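Local coordinates for putative cell invasion protein with MAC/Perforin domain (Bacteroides thetaiotaomicron VPI-5482, PDB 3KK7) that is of unknown function but belongs to the membrane-attack complex/perforin family and is a putative cell invasion protein, at residues Gly209-Arg221 / His333-Ile346. Numbering follows the deposited sequence.
Sequences GEFVLTGYYTGGR and HTMIDLQDGGLYPI
Y216 and V212 pair with L338 and Y344 in two short antiparallel ladders that join strand 211-218 to strands 334-338 and 343-345, within the bent sheet of the MACPF fold. A type II turn from Q339 to G342 separates the ladders and shifts the register by two residues. There T214 N and G215 N both donate to G342 O, reaching it from the same face of its peptide plane. G215 has to be small: a CB would press on G342 CA and Q339 CD.

On one side of the sheet, L213, Y216, M335 (selenomethionine), L338 and L343 build a largely apolar layer; the Y216 hydroxyl bonds to A52 O. CG of Y216 sits between its backbone N and carbonyl carbon (chi1 62°), which lays the ring beneath M335: SE stands over one face, 4.0 Å from the centroid, a Met-aromatic contact. L213 and M335 reach toward each other tip to tip, both leucine methyls lying against SE and CE, while L213 CD2 packs 3.4 Å from L338 CD2. Y60 of strand 58-60 touches L213 and M335.

Y217, on the opposite face, is crossed at about a right angle by Q339 of the turn. Q339 CG makes a CH-pi contact over the ring, and Q339 NE2 donates nearly straight (171°) to Y216 O, 3.2 Å away, from above the carbonyl plane; N172 holds OE1.

Past the corner at G219, where a CB would jam against the preceding carbonyl O, R221 runs fully extended along I336, its NH1 donating to I336 O at 2.8 Å and also to I69 O. Cutting R221 back to an alanine would probably leave both carbonyls without this donor. D337 OD2, over the guanidinium face, pairs only loosely with R221 and is also salt-bridged by K104. D337 OD1 accepts from L338 N at 2.8 Å on its anti side.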
ATOM      1  N   GLY A 209      -3.518  -5.856  -1.364  1.00 25.07           N
ATOM      2  CA  GLY A 209      -2.747  -5.078  -2.327  1.00 24.44           C
ATOM      3  C   GLY A 209      -2.257  -3.775  -1.693  1.00 24.12           C
ATOM      4  O   GLY A 209      -2.358  -3.588  -0.475  1.00 24.22           O
ATOM      5  N   GLU A 210      -1.763  -2.858  -2.522  1.00 23.53           N
ATOM      6  CA  GLU A 210      -1.056  -1.690  -2.033  1.00 23.48           C
ATOM      7  C   GLU A 210      -1.793  -0.371  -2.177  1.00 23.55           C
ATOM      8  O   GLU A 210      -1.421   0.608  -1.542  1.00 23.74           O
ATOM      9  CB  GLU A 210       0.307  -1.589  -2.730  1.00 23.57           C
ATOM     10  CG  GLU A 210       1.144  -2.920  -2.747  1.00 22.91           C
ATOM     11  CD  GLU A 210       0.935  -3.700  -4.031  1.00 22.53           C
ATOM     12  OE1 GLU A 210      -0.193  -3.656  -4.532  1.00 27.11           O
ATOM     13  OE2 GLU A 210       1.874  -4.319  -4.574  1.00 23.45           O
ATOM     14  N   PHE A 211      -2.847  -0.334  -2.981  1.00 23.78           N
ATOM     15  CA  PHE A 211      -3.480   0.933  -3.315  1.00 23.96           C
ATOM     16  C   PHE A 211      -4.994   0.887  -3.286  1.00 23.88           C
ATOM     17  O   PHE A 211      -5.604  -0.192  -3.315  1.00 23.17           O
ATOM     18  CB  PHE A 211      -3.017   1.379  -4.688  1.00 24.61           C
ATOM     19  CG  PHE A 211      -1.547   1.666  -4.753  1.00 24.56           C
ATOM     20  CD1 PHE A 211      -1.051   2.864  -4.284  1.00 24.20           C
ATOM     21  CD2 PHE A 211      -0.666   0.740  -5.295  1.00 24.20           C
ATOM     22  CE1 PHE A 211       0.304   3.128  -4.326  1.00 25.18           C
ATOM     23  CE2 PHE A 211       0.690   1.004  -5.347  1.00 24.16           C
ATOM     24  CZ  PHE A 211       1.172   2.194  -4.860  1.00 24.56           C
ATOM     25  N   VAL A 212      -5.595   2.077  -3.204  1.00 23.45           N
ATOM     26  CA  VAL A 212      -7.061   2.200  -3.239  1.00 22.57           C
ATOM     27  C   VAL A 212      -7.501   2.871  -4.533  1.00 22.49           C
ATOM     28  O   VAL A 212      -6.960   3.905  -4.931  1.00 22.06           O
ATOM     29  CB  VAL A 212      -7.596   2.958  -2.030  1.00 22.12           C
ATOM     30  CG1 VAL A 212      -9.094   2.917  -2.019  1.00 21.88           C
ATOM     31  CG2 VAL A 212      -7.055   2.358  -0.775  1.00 20.88           C
ATOM     32  N   LEU A 213      -8.480   2.265  -5.196  1.00 22.22           N
ATOM     33  CA  LEU A 213      -9.022   2.815  -6.450  1.00 22.22           C
ATOM     34  C   LEU A 213      -9.867   4.094  -6.205  1.00 21.84           C
ATOM     35  O   LEU A 213     -10.915   4.019  -5.601  1.00 21.37           O
ATOM     36  CB  LEU A 213      -9.882   1.745  -7.170  1.00 21.87           C
ATOM     37  CG  LEU A 213      -9.080   0.597  -7.802  1.00 21.59           C
ATOM     38  CD1 LEU A 213      -9.907  -0.696  -7.928  1.00 21.99           C
ATOM     39  CD2 LEU A 213      -8.474   0.986  -9.175  1.00 19.10           C
ATOM     40  N   THR A 214      -9.397   5.235  -6.707  1.00 21.88           N
ATOM     41  CA  THR A 214     -10.102   6.509  -6.657  1.00 21.94           C
ATOM     42  C   THR A 214     -10.503   7.049  -8.035  1.00 22.58           C
ATOM     43  O   THR A 214     -11.402   7.916  -8.120  1.00 22.23           O
ATOM     44  CB  THR A 214      -9.236   7.614  -6.004  1.00 21.70           C
ATOM     45  OG1 THR A 214      -8.060   7.831  -6.798  1.00 25.55           O
ATOM     46  CG2 THR A 214      -8.831   7.258  -4.580  1.00 19.57           C
ATOM     47  N   GLY A 215      -9.836   6.578  -9.100  1.00 22.63           N
ATOM     48  CA  GLY A 215     -10.108   7.066 -10.472  1.00 22.76           C
ATOM     49  C   GLY A 215      -9.834   6.052 -11.581  1.00 23.05           C
ATOM     50  O   GLY A 215      -8.698   5.705 -11.865  1.00 23.09           O
ATOM     51  N   TYR A 216     -10.878   5.564 -12.236  1.00 23.52           N
ATOM     52  CA  TYR A 216     -10.685   4.598 -13.305  1.00 23.38           C
ATOM     53  C   TYR A 216     -11.627   4.812 -14.454  1.00 23.43           C
ATOM     54  O   TYR A 216     -12.515   5.656 -14.374  1.00 22.99           O
ATOM     55  CB  TYR A 216     -10.821   3.174 -12.777  1.00 23.41           C
ATOM     56  CG  TYR A 216     -12.160   2.748 -12.182  1.00 23.71           C
ATOM     57  CD1 TYR A 216     -13.149   2.161 -12.965  1.00 22.09           C
ATOM     58  CD2 TYR A 216     -12.388   2.853 -10.799  1.00 23.85           C
ATOM     59  CE1 TYR A 216     -14.341   1.708 -12.399  1.00 22.05           C
ATOM     60  CE2 TYR A 216     -13.576   2.428 -10.222  1.00 23.55           C
ATOM     61  CZ  TYR A 216     -14.557   1.848 -11.016  1.00 23.51           C
ATOM     62  OH  TYR A 216     -15.738   1.425 -10.399  1.00 18.76           O
ATOM     63  N   TYR A 217     -11.410   4.044 -15.525  1.00 23.71           N
ATOM     64  CA  TYR A 217     -12.286   4.052 -16.692  1.00 23.57           C
ATOM     65  C   TYR A 217     -13.039   2.749 -16.787  1.00 23.34           C
ATOM     66  O   TYR A 217     -12.563   1.719 -16.314  1.00 23.43           O
ATOM     67  CB  TYR A 217     -11.472   4.243 -17.952  1.00 23.88           C
ATOM     68  CG  TYR A 217     -10.781   5.575 -18.022  1.00 24.47           C
ATOM     69  CD1 TYR A 217     -11.462   6.705 -18.442  1.00 25.61           C
ATOM     70  CD2 TYR A 217      -9.440   5.706 -17.667  1.00 24.75           C
ATOM     71  CE1 TYR A 217     -10.822   7.918 -18.526  1.00 25.66           C
ATOM     72  CE2 TYR A 217      -8.799   6.910 -17.744  1.00 25.16           C
ATOM     73  CZ  TYR A 217      -9.500   8.011 -18.170  1.00 24.25           C
ATOM     74  OH  TYR A 217      -8.882   9.208 -18.237  1.00 25.90           O
ATOM     75  N   THR A 218     -14.237   2.805 -17.377  1.00 23.30           N
ATOM     76  CA  THR A 218     -15.018   1.603 -17.638  1.00 22.64           C
ATOM     77  C   THR A 218     -15.247   1.405 -19.107  1.00 22.63           C
ATOM     78  O   THR A 218     -15.285   2.371 -19.879  1.00 23.04           O
ATOM     79  CB  THR A 218     -16.397   1.631 -16.990  1.00 22.40           C
ATOM     80  OG1 THR A 218     -17.125   2.766 -17.472  1.00 21.77           O
ATOM     81  CG2 THR A 218     -16.268   1.647 -15.478  1.00 21.15           C
ATOM     82  N   GLY A 219     -15.421   0.141 -19.475  1.00 22.07           N
ATOM     83  CA  GLY A 219     -15.732  -0.228 -20.832  1.00 22.15           C
ATOM     84  C   GLY A 219     -15.355  -1.663 -21.112  1.00 22.30           C
ATOM     85  O   GLY A 219     -15.637  -2.544 -20.299  1.00 21.44           O
ATOM     86  N   GLY A 220     -14.747  -1.877 -22.283  1.00 22.53           N
ATOM     87  CA  GLY A 220     -14.140  -3.156 -22.665  1.00 23.02           C
ATOM     88  C   GLY A 220     -12.693  -2.931 -23.106  1.00 22.94           C
ATOM     89  O   GLY A 220     -12.358  -1.864 -23.533  1.00 23.04           O
ATOM     90  N   ARG A 221     -11.833  -3.927 -22.990  1.00 23.25           N
ATOM     91  CA  ARG A 221     -10.435  -3.778 -23.407  1.00 23.80           C
ATOM     92  C   ARG A 221      -9.873  -5.092 -23.886  1.00 24.25           C
ATOM     93  O   ARG A 221     -10.150  -6.117 -23.275  1.00 24.82           O
ATOM     94  CB  ARG A 221      -9.585  -3.319 -22.229  1.00 24.03           C
ATOM     95  CG  ARG A 221      -8.065  -3.320 -22.436  1.00 24.47           C
ATOM     96  CD  ARG A 221      -7.391  -2.749 -21.195  1.00 26.06           C
ATOM     97  NE  ARG A 221      -5.956  -2.558 -21.345  1.00 27.81           N
ATOM     98  CZ  ARG A 221      -5.156  -2.093 -20.388  1.00 28.12           C
ATOM     99  NH1 ARG A 221      -5.643  -1.773 -19.198  1.00 29.83           N
ATOM    100  NH2 ARG A 221      -3.861  -1.967 -20.608  1.00 27.17           N
ATOM    101  N   HIS A 333     -19.828  -4.103 -19.409  1.00 28.73           N
ATOM    102  CA  HIS A 333     -18.643  -3.296 -19.184  1.00 28.29           C
ATOM    103  C   HIS A 333     -18.021  -3.570 -17.809  1.00 27.91           C
ATOM    104  O   HIS A 333     -18.681  -4.086 -16.908  1.00 28.77           O
ATOM    105  CB  HIS A 333     -18.993  -1.830 -19.380  1.00 27.91           C
ATOM    106  CG  HIS A 333     -19.322  -1.498 -20.797  1.00 28.18           C
ATOM    107  ND1 HIS A 333     -19.455  -0.205 -21.247  1.00 27.56           N
ATOM    108  CD2 HIS A 333     -19.500  -2.297 -21.880  1.00 27.79           C
ATOM    109  CE1 HIS A 333     -19.731  -0.224 -22.542  1.00 28.18           C
ATOM    110  NE2 HIS A 333     -19.766  -1.481 -22.952  1.00 26.15           N
ATOM    111  N   THR A 334     -16.741  -3.268 -17.661  1.00 26.86           N
ATOM    112  CA  THR A 334     -16.075  -3.468 -16.384  1.00 26.08           C
ATOM    113  C   THR A 334     -14.972  -2.428 -16.269  1.00 25.40           C
ATOM    114  O   THR A 334     -14.853  -1.576 -17.136  1.00 24.37           O
ATOM    115  CB  THR A 334     -15.538  -4.907 -16.241  1.00 25.82           C
ATOM    116  OG1 THR A 334     -15.122  -5.119 -14.886  1.00 26.79           O
ATOM    117  CG2 THR A 334     -14.363  -5.163 -17.189  1.00 25.02           C
HETATM  118  N   MSE A 335     -14.194  -2.474 -15.197  1.00 25.45           N
HETATM  119  CA  MSE A 335     -13.045  -1.577 -15.069  1.00 25.97           C
HETATM  120  C   MSE A 335     -11.956  -2.000 -16.067  1.00 25.90           C
HETATM  121  O   MSE A 335     -11.537  -3.144 -16.050  1.00 25.66           O
HETATM  122  CB  MSE A 335     -12.485  -1.624 -13.654  1.00 26.29           C
HETATM  123  CG  MSE A 335     -11.214  -0.791 -13.455  1.00 26.31           C
HETATM  124 SE   MSE A 335     -10.731  -0.791 -11.584  0.75 25.44          SE
HETATM  125  CE  MSE A 335      -9.085  -1.821 -11.608  1.00 26.68           C
ATOM    126  N   ILE A 336     -11.491  -1.070 -16.908  1.00 25.82           N
ATOM    127  CA  ILE A 336     -10.531  -1.390 -17.955  1.00 25.33           C
ATOM    128  C   ILE A 336      -9.186  -0.631 -17.958  1.00 25.65           C
ATOM    129  O   ILE A 336      -8.261  -1.038 -18.669  1.00 25.00           O
ATOM    130  CB  ILE A 336     -11.178  -1.243 -19.323  1.00 25.27           C
ATOM    131  CG1 ILE A 336     -11.631   0.193 -19.559  1.00 25.74           C
ATOM    132  CG2 ILE A 336     -12.323  -2.206 -19.442  1.00 24.09           C
ATOM    133  CD1 ILE A 336     -11.946   0.504 -21.017  1.00 24.14           C
ATOM    134  N   ASP A 337      -9.061   0.453 -17.193  1.00 25.87           N
ATOM    135  CA  ASP A 337      -7.801   1.230 -17.146  1.00 25.95           C
ATOM    136  C   ASP A 337      -7.926   2.236 -16.028  1.00 25.96           C
ATOM    137  O   ASP A 337      -9.011   2.413 -15.473  1.00 25.95           O
ATOM    138  CB  ASP A 337      -7.524   1.965 -18.471  1.00 26.07           C
ATOM    139  CG  ASP A 337      -6.024   2.025 -18.838  1.00 27.54           C
ATOM    140  OD1 ASP A 337      -5.197   2.101 -17.895  1.00 28.09           O
ATOM    141  OD2 ASP A 337      -5.679   2.018 -20.064  1.00 26.28           O
ATOM    142  N   LEU A 338      -6.825   2.899 -15.706  1.00 25.72           N
ATOM    143  CA  LEU A 338      -6.777   3.828 -14.587  1.00 25.42           C
ATOM    144  C   LEU A 338      -6.588   5.270 -15.082  1.00 25.30           C
ATOM    145  O   LEU A 338      -5.939   5.511 -16.085  1.00 24.46           O
ATOM    146  CB  LEU A 338      -5.632   3.458 -13.644  1.00 25.29           C
ATOM    147  CG  LEU A 338      -5.723   2.090 -12.960  1.00 26.44           C
ATOM    148  CD1 LEU A 338      -4.403   1.725 -12.294  1.00 26.67           C
ATOM    149  CD2 LEU A 338      -6.857   2.043 -11.928  1.00 26.93           C
ATOM    150  N   GLN A 339      -7.194   6.212 -14.364  1.00 24.95           N
ATOM    151  CA  GLN A 339      -6.986   7.625 -14.582  1.00 24.54           C
ATOM    152  C   GLN A 339      -5.663   8.005 -13.980  1.00 24.24           C
ATOM    153  O   GLN A 339      -5.203   7.368 -13.037  1.00 23.92           O
ATOM    154  CB  GLN A 339      -8.061   8.440 -13.861  1.00 24.38           C
ATOM    155  CG  GLN A 339      -9.430   8.288 -14.428  1.00 22.93           C
ATOM    156  CD  GLN A 339     -10.449   9.150 -13.701  1.00 22.05           C
ATOM    157  OE1 GLN A 339     -10.152  10.295 -13.301  1.00 18.46           O
ATOM    158  NE2 GLN A 339     -11.680   8.626 -13.565  1.00 18.67           N
ATOM    159  N   ASP A 340      -5.060   9.060 -14.502  1.00 24.13           N
ATOM    160  CA  ASP A 340      -3.848   9.568 -13.890  1.00 24.04           C
ATOM    161  C   ASP A 340      -4.194   9.897 -12.441  1.00 23.88           C
ATOM    162  O   ASP A 340      -5.223  10.509 -12.151  1.00 23.76           O
ATOM    163  CB  ASP A 340      -3.323  10.812 -14.605  1.00 23.86           C
ATOM    164  CG  ASP A 340      -2.811  10.527 -16.020  1.00 24.48           C
ATOM    165  OD1 ASP A 340      -2.783   9.367 -16.472  1.00 24.78           O
ATOM    166  OD2 ASP A 340      -2.443  11.503 -16.695  1.00 26.03           O
ATOM    167  N   GLY A 341      -3.346   9.466 -11.523  1.00 23.50           N
ATOM    168  CA  GLY A 341      -3.621   9.670 -10.114  1.00 23.50           C
ATOM    169  C   GLY A 341      -4.860   8.951  -9.594  1.00 23.16           C
ATOM    170  O   GLY A 341      -5.416   9.370  -8.587  1.00 23.31           O
ATOM    171  N   GLY A 342      -5.280   7.874 -10.273  1.00 22.94           N
ATOM    172  CA  GLY A 342      -6.442   7.072  -9.865  1.00 22.79           C
ATOM    173  C   GLY A 342      -6.176   6.042  -8.774  1.00 23.08           C
ATOM    174  O   GLY A 342      -7.078   5.307  -8.393  1.00 22.90           O
ATOM    175  N   LEU A 343      -4.923   5.953  -8.311  1.00 23.39           N
ATOM    176  CA  LEU A 343      -4.523   5.045  -7.225  1.00 23.44           C
ATOM    177  C   LEU A 343      -3.924   5.851  -6.075  1.00 22.76           C
ATOM    178  O   LEU A 343      -2.976   6.586  -6.261  1.00 23.27           O
ATOM    179  CB  LEU A 343      -3.500   3.994  -7.689  1.00 23.34           C
ATOM    180  CG  LEU A 343      -3.910   2.928  -8.700  1.00 23.41           C
ATOM    181  CD1 LEU A 343      -2.683   2.094  -9.086  1.00 21.11           C
ATOM    182  CD2 LEU A 343      -5.016   2.057  -8.146  1.00 23.14           C
ATOM    183  N   TYR A 344      -4.477   5.675  -4.884  1.00 22.54           N
ATOM    184  CA  TYR A 344      -4.036   6.371  -3.688  1.00 22.39           C
ATOM    185  C   TYR A 344      -3.437   5.384  -2.723  1.00 22.23           C
ATOM    186  O   TYR A 344      -3.914   4.269  -2.609  1.00 22.79           O
ATOM    187  CB  TYR A 344      -5.232   7.075  -3.026  1.00 22.85           C
ATOM    188  CG  TYR A 344      -5.372   8.510  -3.471  1.00 22.92           C
ATOM    189  CD1 TYR A 344      -5.533   8.816  -4.817  1.00 22.78           C
ATOM    190  CD2 TYR A 344      -5.304   9.564  -2.551  1.00 23.56           C
ATOM    191  CE1 TYR A 344      -5.629  10.118  -5.236  1.00 24.12           C
ATOM    192  CE2 TYR A 344      -5.405  10.892  -2.972  1.00 23.37           C
ATOM    193  CZ  TYR A 344      -5.561  11.147  -4.310  1.00 23.04           C
ATOM    194  OH  TYR A 344      -5.673  12.417  -4.758  1.00 26.40           O
ATOM    195  N   PRO A 345      -2.390   5.780  -2.015  1.00 22.15           N
ATOM    196  CA  PRO A 345      -1.851   4.873  -1.051  1.00 22.51           C
ATOM    197  C   PRO A 345      -2.852   4.540   0.032  1.00 22.52           C
ATOM    198  O   PRO A 345      -3.633   5.391   0.421  1.00 22.43           O
ATOM    199  CB  PRO A 345      -0.719   5.688  -0.419  1.00 23.04           C
ATOM    200  CG  PRO A 345      -1.152   7.083  -0.530  1.00 22.64           C
ATOM    201  CD  PRO A 345      -1.792   7.119  -1.883  1.00 22.82           C
ATOM    202  N   ILE A 346      -2.793   3.320   0.545  1.00 23.15           N
ATOM    203  CA  ILE A 346      -3.631   2.912   1.689  1.00 23.43           C
ATOM    204  C   ILE A 346      -3.430   3.869   2.849  1.00 23.43           C
ATOM    205  O   ILE A 346      -4.356   4.131   3.608  1.00 23.70           O
ATOM    206  CB  ILE A 346      -3.317   1.450   2.117  1.00 23.64           C
ATOM    207  CG1 ILE A 346      -3.758   0.495   1.014  1.00 24.24           C
ATOM    208  CG2 ILE A 346      -4.032   1.043   3.381  1.00 21.84           C
ATOM    209  CD1 ILE A 346      -3.280  -0.909   1.218  1.00 25.31           C
TER
HETATM  210  O   HOH W   1      -8.288   9.987  -8.466  1.00 26.10           O
HETATM  211  O   HOH W   2      -6.558  10.330 -16.949  1.00 34.92           O